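Local coordinates for protein mariner Mos1 transposase (Drosophila mauritiana, PDB 4MDB) that mediates cut-and-paste transposition of the Mos1 transposon, its magnesium- or manganese-dependent catalytic domain carrying out the DNA cleavage and strand transfer chemistry, at residues Asp159-Ser170 against Phe201-Arg212. The protein carries 1 engineered substitution. Residues are numbered along the deposited sequence; the frame is centred on the assembly and turned at random.
Sequences DLAPSDYHLFAS and FYWRGIHKLPER. With MG (magnesium ion), chain C; RLT (N-(4-fluorobenzyl)-5-hydroxy-1-methyl-2-(1-methyl-1-{[(5-methyl-1,3,4-oxadiazol-2-yl)carbonyl]amino}ethyl)-6-oxo-1,6-di hydropyrimidine-4-carboxamide), chain B.
R212 lays its guanidinium flat on one face of the Y165 ring, the planes 14° apart and R212 NE 3.3 Å from Y165 CD1, a cation-pi stack to which the arginine's CD adds a CH-pi contact. Arginine suits the place because it can stack and donate at once: its NH1 bonds to D159 O at 3.0 Å, meeting a lone pair in the carbonyl plane, though D159 O lies tilted from the guanidinium plane. At the far end of the tyrosine ring, Y165 OH donates to G205 O at 2.7 Å, nearly along the C=O axis. A chi1 of 70° turns the Y165 ring across toward 201-212, which puts OH at G205 and one face against R212; P162 backs its other face, and L209 CD2 lies at its edge.

Glycine suits position 205 because the H166 imidazole lies directly on its CA, leaving no room for a side chain there; G205 CA is 3.3 Å from H166 CG and centred over the ring. The CA atoms of H166 and G205 are 5.4 Å apart, and the axes of helices 162-170 and 201-207 run nearly antiparallel at 150°. H166 ND1 accepts from K208 NZ at 3.1 Å, in the ring plane, while NE2 donates weakly to F201 O and also sits over the F201 ring face.

Farther out, R12 salt-bridges the D159 carboxylate, and L167 packs CD1 against F201 and Y202. From helix 162-170, D164 chelates a magnesium ion through OD1 (2.1 Å) and OD2, alongside raltegravir's oxygens; D36 also binds this metal. The contact thus packs C-terminal helices against the helix bearing the third aspartate of the DDD motif in an RNase H-like transposase fold.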
ATOM      1  N   ASP A 159       6.219   0.478   9.154  1.00 14.83           N
ATOM      2  CA  ASP A 159       6.522   1.810   9.449  1.00 17.18           C
ATOM      3  C   ASP A 159       7.021   2.595   8.270  1.00 16.70           C
ATOM      4  O   ASP A 159       7.211   3.820   8.371  1.00 17.52           O
ATOM      5  CB  ASP A 159       7.567   1.889  10.602  1.00 18.78           C
ATOM      6  CG  ASP A 159       8.853   1.164  10.336  1.00 17.20           C
ATOM      7  OD1 ASP A 159       8.929   0.211   9.544  1.00 17.88           O
ATOM      8  OD2 ASP A 159       9.812   1.569  11.043  1.00 20.17           O
ATOM      9  N   LEU A 160       7.321   1.885   7.189  1.00 15.35           N
ATOM     10  CA  LEU A 160       7.847   2.488   5.944  1.00 13.70           C
ATOM     11  C   LEU A 160       6.802   2.308   4.792  1.00 12.88           C
ATOM     12  O   LEU A 160       7.028   2.742   3.659  1.00 13.44           O
ATOM     13  CB  LEU A 160       9.164   1.939   5.525  1.00 16.68           C
ATOM     14  CG  LEU A 160      10.276   2.081   6.570  1.00 17.71           C
ATOM     15  CD1 LEU A 160      11.510   1.410   5.985  1.00 16.88           C
ATOM     16  CD2 LEU A 160      10.452   3.569   6.876  1.00 17.38           C
ATOM     17  N   ALA A 161       5.671   1.667   5.102  1.00 11.98           N
ATOM     18  CA  ALA A 161       4.586   1.425   4.131  1.00 11.29           C
ATOM     19  C   ALA A 161       3.430   2.391   4.399  1.00 10.64           C
ATOM     20  O   ALA A 161       2.756   2.320   5.435  1.00 11.34           O
ATOM     21  CB  ALA A 161       4.096  -0.000   4.280  1.00 12.48           C
ATOM     22  N   PRO A 162       3.150   3.327   3.481  1.00 12.30           N
ATOM     23  CA  PRO A 162       2.068   4.299   3.764  1.00 11.89           C
ATOM     24  C   PRO A 162       0.697   3.648   4.084  1.00 10.82           C
ATOM     25  O   PRO A 162      -0.054   4.216   4.900  1.00 11.12           O
ATOM     26  CB  PRO A 162       2.024   5.176   2.522  1.00 12.20           C
ATOM     27  CG  PRO A 162       3.440   5.133   1.975  1.00 12.66           C
ATOM     28  CD  PRO A 162       3.889   3.718   2.278  1.00 12.91           C
ATOM     29  N   SER A 163       0.367   2.519   3.490  1.00 10.58           N
ATOM     30  CA  SER A 163      -0.884   1.858   3.805  1.00 11.58           C
ATOM     31  C   SER A 163      -0.960   1.491   5.266  1.00 12.02           C
ATOM     32  O   SER A 163      -2.053   1.615   5.855  1.00 11.98           O
ATOM     33  CB  SER A 163      -1.122   0.627   2.962  1.00 11.08           C
ATOM     34  OG  SER A 163      -1.132   0.899   1.536  1.00 10.80           O
ATOM     35  N   ASP A 164       0.187   1.091   5.838  1.00 11.11           N
ATOM     36  CA  ASP A 164       0.206   0.740   7.279  1.00 12.89           C
ATOM     37  C   ASP A 164       0.342   1.943   8.201  1.00 13.79           C
ATOM     38  O   ASP A 164      -0.498   2.111   9.091  1.00 14.95           O
ATOM     39  CB  ASP A 164       1.314  -0.295   7.492  1.00 12.90           C
ATOM     40  CG  ASP A 164       0.884  -1.666   6.936  1.00 12.50           C
ATOM     41  OD1 ASP A 164      -0.305  -2.058   7.166  1.00 14.49           O
ATOM     42  OD2 ASP A 164       1.645  -2.342   6.285  1.00 15.38           O
ATOM     43  N   TYR A 165       1.338   2.782   8.023  1.00 13.90           N
ATOM     44  CA  TYR A 165       1.503   3.872   8.996  1.00 12.87           C
ATOM     45  C   TYR A 165       0.555   5.041   8.882  1.00 14.81           C
ATOM     46  O   TYR A 165       0.366   5.774   9.864  1.00 15.40           O
ATOM     47  CB  TYR A 165       2.936   4.408   8.940  1.00 12.92           C
ATOM     48  CG  TYR A 165       3.355   5.196   7.677  1.00 12.84           C
ATOM     49  CD1 TYR A 165       2.870   6.465   7.417  1.00 13.09           C
ATOM     50  CD2 TYR A 165       4.258   4.668   6.764  1.00 12.17           C
ATOM     51  CE1 TYR A 165       3.231   7.171   6.298  1.00 13.25           C
ATOM     52  CE2 TYR A 165       4.659   5.375   5.664  1.00 13.04           C
ATOM     53  CZ  TYR A 165       4.146   6.631   5.395  1.00 13.38           C
ATOM     54  OH  TYR A 165       4.491   7.426   4.298  1.00 13.41           O
ATOM     55  N   HIS A 166      -0.113   5.173   7.736  1.00 13.54           N
ATOM     56  CA  HIS A 166      -1.073   6.203   7.491  1.00 14.32           C
ATOM     57  C   HIS A 166      -2.495   5.707   7.309  1.00 13.51           C
ATOM     58  O   HIS A 166      -3.351   6.021   8.111  1.00 13.54           O
ATOM     59  CB  HIS A 166      -0.627   7.066   6.317  1.00 14.89           C
ATOM     60  CG  HIS A 166      -1.387   8.319   6.174  1.00 15.52           C
ATOM     61  ND1 HIS A 166      -1.185   9.407   6.977  1.00 18.09           N
ATOM     62  CD2 HIS A 166      -2.398   8.658   5.322  1.00 16.34           C
ATOM     63  CE1 HIS A 166      -1.989  10.390   6.611  1.00 18.86           C
ATOM     64  NE2 HIS A 166      -2.772   9.945   5.648  1.00 17.72           N
ATOM     65  N   LEU A 167      -2.772   4.966   6.254  1.00 12.90           N
ATOM     66  CA  LEU A 167      -4.138   4.657   5.861  1.00 13.26           C
ATOM     67  C   LEU A 167      -4.818   3.746   6.866  1.00 13.93           C
ATOM     68  O   LEU A 167      -5.896   4.107   7.419  1.00 14.58           O
ATOM     69  CB  LEU A 167      -4.157   4.029   4.461  1.00 13.82           C
ATOM     70  CG  LEU A 167      -5.588   3.713   3.983  1.00 14.93           C
ATOM     71  CD1 LEU A 167      -6.293   5.001   3.671  1.00 16.88           C
ATOM     72  CD2 LEU A 167      -5.550   2.875   2.730  1.00 15.59           C
ATOM     73  N   PHE A 168      -4.228   2.603   7.129  1.00 13.25           N
ATOM     74  CA  PHE A 168      -4.823   1.584   8.054  1.00 12.79           C
ATOM     75  C   PHE A 168      -4.680   2.043   9.510  1.00 14.77           C
ATOM     76  O   PHE A 168      -5.519   1.687  10.319  1.00 17.12           O
ATOM     77  CB  PHE A 168      -4.167   0.265   7.889  1.00 12.89           C
ATOM     78  CG  PHE A 168      -4.450  -0.438   6.568  1.00 12.00           C
ATOM     79  CD1 PHE A 168      -5.614  -0.150   5.764  1.00 14.70           C
ATOM     80  CD2 PHE A 168      -3.570  -1.343   6.102  1.00 13.60           C
ATOM     81  CE1 PHE A 168      -5.812  -0.811   4.596  1.00 14.92           C
ATOM     82  CE2 PHE A 168      -3.754  -1.995   4.912  1.00 12.58           C
ATOM     83  CZ  PHE A 168      -4.924  -1.739   4.143  1.00 13.74           C
ATOM     84  N   ALA A 169      -3.691   2.852   9.849  1.00 14.35           N
ATOM     85  CA  ALA A 169      -3.537   3.477  11.184  1.00 15.43           C
ATOM     86  C   ALA A 169      -4.790   4.309  11.497  1.00 16.65           C
ATOM     87  O   ALA A 169      -5.473   4.093  12.505  1.00 19.74           O
ATOM     88  CB  ALA A 169      -2.295   4.339  11.231  1.00 16.09           C
ATOM     89  N   SER A 170      -5.180   5.163  10.569  1.00 15.92           N
ATOM     90  CA  SER A 170      -6.417   5.997  10.696  1.00 17.23           C
ATOM     91  C   SER A 170      -7.649   5.115  10.684  1.00 19.15           C
ATOM     92  O   SER A 170      -8.562   5.298  11.508  1.00 21.50           O
ATOM     93  CB  SER A 170      -6.521   6.944   9.513  1.00 18.67           C
ATOM     94  OG  SER A 170      -7.564   7.864   9.718  1.00 21.98           O
ATOM     95  N   PHE A 201      -5.427  14.456   3.128  1.00 17.73           N
ATOM     96  CA  PHE A 201      -5.092  13.308   3.972  1.00 16.64           C
ATOM     97  C   PHE A 201      -4.265  12.292   3.179  1.00 15.73           C
ATOM     98  O   PHE A 201      -3.299  11.725   3.722  1.00 14.57           O
ATOM     99  CB  PHE A 201      -6.402  12.647   4.383  1.00 15.90           C
ATOM    100  CG  PHE A 201      -6.257  11.298   4.999  1.00 16.11           C
ATOM    101  CD1 PHE A 201      -6.003  11.149   6.352  1.00 19.21           C
ATOM    102  CD2 PHE A 201      -6.337  10.147   4.212  1.00 16.04           C
ATOM    103  CE1 PHE A 201      -5.925   9.876   6.898  1.00 17.78           C
ATOM    104  CE2 PHE A 201      -6.237   8.900   4.762  1.00 18.53           C
ATOM    105  CZ  PHE A 201      -5.976   8.770   6.100  1.00 17.84           C
ATOM    106  N   TYR A 202      -4.649  12.055   1.922  1.00 14.45           N
ATOM    107  CA  TYR A 202      -3.932  11.091   1.068  1.00 14.22           C
ATOM    108  C   TYR A 202      -2.560  11.622   0.708  1.00 14.18           C
ATOM    109  O   TYR A 202      -1.530  10.901   0.784  1.00 14.34           O
ATOM    110  CB  TYR A 202      -4.755  10.735  -0.164  1.00 13.06           C
ATOM    111  CG  TYR A 202      -6.004   9.999   0.203  1.00 14.11           C
ATOM    112  CD1 TYR A 202      -5.961   8.671   0.590  1.00 15.81           C
ATOM    113  CD2 TYR A 202      -7.256  10.635   0.224  1.00 14.37           C
ATOM    114  CE1 TYR A 202      -7.087   7.963   0.954  1.00 15.92           C
ATOM    115  CE2 TYR A 202      -8.392   9.910   0.556  1.00 14.66           C
ATOM    116  CZ  TYR A 202      -8.330   8.589   0.919  1.00 15.74           C
ATOM    117  OH  TYR A 202      -9.513   7.871   1.245  1.00 17.49           O
ATOM    118  N   TRP A 203      -2.534  12.927   0.358  1.00 13.43           N
ATOM    119  CA  TRP A 203      -1.284  13.590   0.035  1.00 14.91           C
ATOM    120  C   TRP A 203      -0.285  13.499   1.221  1.00 12.99           C
ATOM    121  O   TRP A 203       0.852  13.107   1.020  1.00 13.89           O
ATOM    122  CB  TRP A 203      -1.527  15.035  -0.388  1.00 15.24           C
ATOM    123  CG  TRP A 203      -0.360  15.765  -0.941  1.00 15.67           C
ATOM    124  CD1 TRP A 203       0.009  15.817  -2.251  1.00 20.07           C
ATOM    125  CD2 TRP A 203       0.613  16.447  -0.224  1.00 17.43           C
ATOM    126  NE1 TRP A 203       1.168  16.545  -2.398  1.00 20.95           N
ATOM    127  CE2 TRP A 203       1.580  16.922  -1.155  1.00 18.03           C
ATOM    128  CE3 TRP A 203       0.787  16.717   1.109  1.00 16.25           C
ATOM    129  CZ2 TRP A 203       2.676  17.665  -0.753  1.00 21.46           C
ATOM    130  CZ3 TRP A 203       1.938  17.499   1.499  1.00 20.11           C
ATOM    131  CH2 TRP A 203       2.833  17.893   0.602  1.00 18.74           C
ATOM    132  N   ARG A 204      -0.735  13.834   2.398  1.00 15.50           N
ATOM    133  CA  ARG A 204       0.145  13.767   3.574  1.00 16.91           C
ATOM    134  C   ARG A 204       0.728  12.362   3.800  1.00 17.29           C
ATOM    135  O   ARG A 204       1.916  12.191   4.118  1.00 17.29           O
ATOM    136  CB  ARG A 204      -0.576  14.299   4.813  1.00 19.31           C
ATOM    137  CG  ARG A 204      -0.769  15.823   4.829  1.00 25.51           C
ATOM    138  CD  ARG A 204      -1.284  16.285   6.214  1.00 30.09           C
ATOM    139  NE  ARG A 204      -2.671  15.904   6.383  1.00 32.55           N
ATOM    140  CZ  ARG A 204      -3.714  16.687   6.091  1.00 43.64           C
ATOM    141  NH1 ARG A 204      -3.529  17.937   5.648  1.00 47.23           N
ATOM    142  NH2 ARG A 204      -4.956  16.217   6.263  1.00 47.06           N
ATOM    143  N   GLY A 205      -0.093  11.339   3.657  1.00 15.41           N
ATOM    144  CA  GLY A 205       0.365  10.009   3.906  1.00 14.76           C
ATOM    145  C   GLY A 205       1.520   9.593   3.021  1.00 16.29           C
ATOM    146  O   GLY A 205       2.486   8.981   3.465  1.00 15.55           O
ATOM    147  N   ILE A 206       1.465   9.994   1.762  1.00 14.36           N
ATOM    148  CA  ILE A 206       2.510   9.676   0.810  1.00 14.54           C
ATOM    149  C   ILE A 206       3.721  10.587   1.084  1.00 15.78           C
ATOM    150  O   ILE A 206       4.885  10.149   1.034  1.00 13.47           O
ATOM    151  CB  ILE A 206       2.032   9.906  -0.644  1.00 14.28           C
ATOM    152  CG1 ILE A 206       0.885   8.915  -1.055  1.00 13.84           C
ATOM    153  CG2 ILE A 206       3.137   9.799  -1.689  1.00 14.45           C
ATOM    154  CD1 ILE A 206       1.245   7.441  -0.994  1.00 13.81           C
ATOM    155  N   HIS A 207       3.482  11.869   1.312  1.00 16.41           N
ATOM    156  CA  HIS A 207       4.627  12.804   1.490  1.00 18.41           C
ATOM    157  C   HIS A 207       5.307  12.749   2.880  1.00 18.03           C
ATOM    158  O   HIS A 207       6.335  13.412   3.096  1.00 21.69           O
ATOM    159  CB  HIS A 207       4.171  14.211   1.032  1.00 19.02           C
ATOM    160  CG  HIS A 207       3.997  14.290  -0.455  1.00 18.65           C
ATOM    161  ND1 HIS A 207       4.931  14.841  -1.292  1.00 18.26           N
ATOM    162  CD2 HIS A 207       3.015  13.825  -1.269  1.00 16.86           C
ATOM    163  CE1 HIS A 207       4.540  14.746  -2.539  1.00 19.67           C
ATOM    164  NE2 HIS A 207       3.376  14.124  -2.554  1.00 20.96           N
ATOM    165  N   LYS A 208       4.824  11.917   3.783  1.00 19.12           N
ATOM    166  CA  LYS A 208       5.506  11.537   4.993  1.00 18.10           C
ATOM    167  C   LYS A 208       6.723  10.634   4.702  1.00 17.06           C
ATOM    168  O   LYS A 208       7.473  10.375   5.615  1.00 16.43           O
ATOM    169  CB  LYS A 208       4.528  10.781   5.938  1.00 22.28           C
ATOM    170  CG  LYS A 208       3.826  11.584   7.050  1.00 29.31           C
ATOM    171  CD  LYS A 208       2.619  10.772   7.493  1.00 30.18           C
ATOM    172  CE  LYS A 208       1.900  11.235   8.760  1.00 36.54           C
ATOM    173  NZ  LYS A 208       0.880  10.192   9.153  1.00 33.83           N
ATOM    174  N   LEU A 209       6.844  10.101   3.489  1.00 16.39           N
ATOM    175  CA  LEU A 209       7.871   9.042   3.219  1.00 15.11           C
ATOM    176  C   LEU A 209       9.301   9.536   3.525  1.00 15.26           C
ATOM    177  O   LEU A 209      10.057   8.879   4.226  1.00 16.63           O
ATOM    178  CB  LEU A 209       7.790   8.417   1.822  1.00 15.24           C
ATOM    179  CG  LEU A 209       6.680   7.366   1.645  1.00 15.12           C
ATOM    180  CD1 LEU A 209       6.389   7.070   0.173  1.00 15.17           C
ATOM    181  CD2 LEU A 209       7.104   6.070   2.363  1.00 15.18           C
ATOM    182  N   PRO A 210       9.672  10.693   3.007  1.00 15.32           N
ATOM    183  CA  PRO A 210      11.058  11.063   3.211  1.00 17.38           C
ATOM    184  C   PRO A 210      11.478  11.298   4.639  1.00 18.35           C
ATOM    185  O   PRO A 210      12.615  10.920   4.990  1.00 15.79           O
ATOM    186  CB  PRO A 210      11.195  12.361   2.405  1.00 18.97           C
ATOM    187  CG  PRO A 210      10.119  12.351   1.424  1.00 17.11           C
ATOM    188  CD  PRO A 210       8.984  11.639   2.144  1.00 15.13           C
ATOM    189  N   GLU A 211      10.577  11.804   5.495  1.00 19.34           N
ATOM    190  CA  GLU A 211      10.859  12.021   6.892  1.00 22.18           C
ATOM    191  C   GLU A 211      11.022  10.627   7.560  1.00 19.54           C
ATOM    192  O   GLU A 211      11.934  10.439   8.394  1.00 19.46           O
ATOM    193  CB  GLU A 211       9.746  12.846   7.546  1.00 27.33           C
ATOM    194  CG  GLU A 211       9.517  12.519   9.018  1.00 37.50           C
ATOM    195  CD  GLU A 211       8.455  13.395   9.660  1.00 45.16           C
ATOM    196  OE1 GLU A 211       8.822  14.069  10.663  1.00 54.56           O
ATOM    197  OE2 GLU A 211       7.273  13.391   9.195  1.00 46.05           O
ATOM    198  N   ARG A 212      10.192   9.671   7.154  1.00 16.96           N
ATOM    199  CA  ARG A 212      10.319   8.298   7.623  1.00 16.94           C
ATOM    200  C   ARG A 212      11.663   7.699   7.205  1.00 16.75           C
ATOM    201  O   ARG A 212      12.391   7.153   8.034  1.00 16.78           O
ATOM    202  CB  ARG A 212       9.171   7.439   7.087  1.00 18.51           C
ATOM    203  CG  ARG A 212       7.789   7.956   7.452  1.00 21.99           C
ATOM    204  CD  ARG A 212       6.881   6.827   7.913  1.00 21.99           C
ATOM    205  NE  ARG A 212       5.808   7.307   8.778  1.00 27.20           N
ATOM    206  CZ  ARG A 212       5.500   6.770   9.954  1.00 25.17           C
ATOM    207  NH1 ARG A 212       6.186   5.731  10.411  1.00 23.14           N
ATOM    208  NH2 ARG A 212       4.507   7.273  10.675  1.00 27.05           N
TER
HETATM  209 MG    MG C 402       0.013  -3.923   6.313  1.00 13.34          MG
HETATM  210  CAA RLT B 401       8.869 -10.408   6.323  1.00 50.49           C
HETATM  211  CAB RLT B 401       1.773  -5.178  10.368  1.00 24.29           C
HETATM  212  CAC RLT B 401       4.265  -6.854  10.945  1.00 27.77           C
HETATM  213  CAD RLT B 401       2.054  -8.489  10.984  1.00 31.69           C
HETATM  214  OAE RLT B 401       1.991  -8.017   4.710  1.00 16.88           O
HETATM  215  OAF RLT B 401       5.672  -7.672   8.409  1.00 44.73           O
HETATM  216  OAG RLT B 401       0.876  -4.401   8.184  1.00 18.36           O
HETATM  217  OAH RLT B 401       1.109  -5.570   5.795  1.00 18.02           O
HETATM  218  FAI RLT B 401       8.545 -10.768   3.668  1.00 42.41           F
HETATM  219  CAJ RLT B 401       6.512  -9.534   3.941  1.00 36.53           C
HETATM  220  CAK RLT B 401       6.548 -11.877   4.405  1.00 35.20           C
HETATM  221  CAL RLT B 401       5.149  -9.489   4.298  1.00 35.68           C
HETATM  222  CAM RLT B 401       5.193 -11.842   4.760  1.00 35.15           C
HETATM  223  CAN RLT B 401       3.018 -10.659   5.125  1.00 32.82           C
HETATM  224  NAO RLT B 401       7.053 -11.784   7.689  1.00 56.22           N
HETATM  225  NAP RLT B 401       5.962 -11.293   8.455  1.00 58.65           N
HETATM  226  NAQ RLT B 401       2.897  -8.016   8.035  1.00 24.14           N
HETATM  227  NAR RLT B 401       2.880  -9.598   6.130  1.00 28.32           N
HETATM  228  NAS RLT B 401       4.241  -9.000   9.696  1.00 34.50           N
HETATM  229  OAT RLT B 401       7.081  -9.538   7.555  1.00 52.76           O
HETATM  230  CAU RLT B 401       2.466  -8.349   5.763  1.00 25.60           C
HETATM  231  CAV RLT B 401       5.261  -8.769   8.824  1.00 43.29           C
HETATM  232  CAW RLT B 401       7.674 -10.686   7.186  1.00 49.86           C
HETATM  233  CAX RLT B 401       7.222 -10.737   3.996  1.00 38.08           C
HETATM  234  CAY RLT B 401       4.471 -10.660   4.709  1.00 32.73           C
HETATM  235  CAZ RLT B 401       1.607  -6.243   6.842  1.00 19.90           C
HETATM  236  CBA RLT B 401       6.018  -9.941   8.316  1.00 49.40           C
HETATM  237  CBB RLT B 401       2.367  -7.479   6.870  1.00 23.01           C
HETATM  238  CBC RLT B 401       2.782  -7.336   9.206  1.00 23.27           C
HETATM  239  CBD RLT B 401       1.511  -5.495   8.071  1.00 22.31           C
HETATM  240  NBE RLT B 401       2.062  -6.091   9.218  1.00 28.46           N
HETATM  241  CBF RLT B 401       3.460  -8.065  10.477  1.00 29.64           C
HETATM  242  O   HOH W   1      -1.774  -4.792   6.799  1.00 15.01           O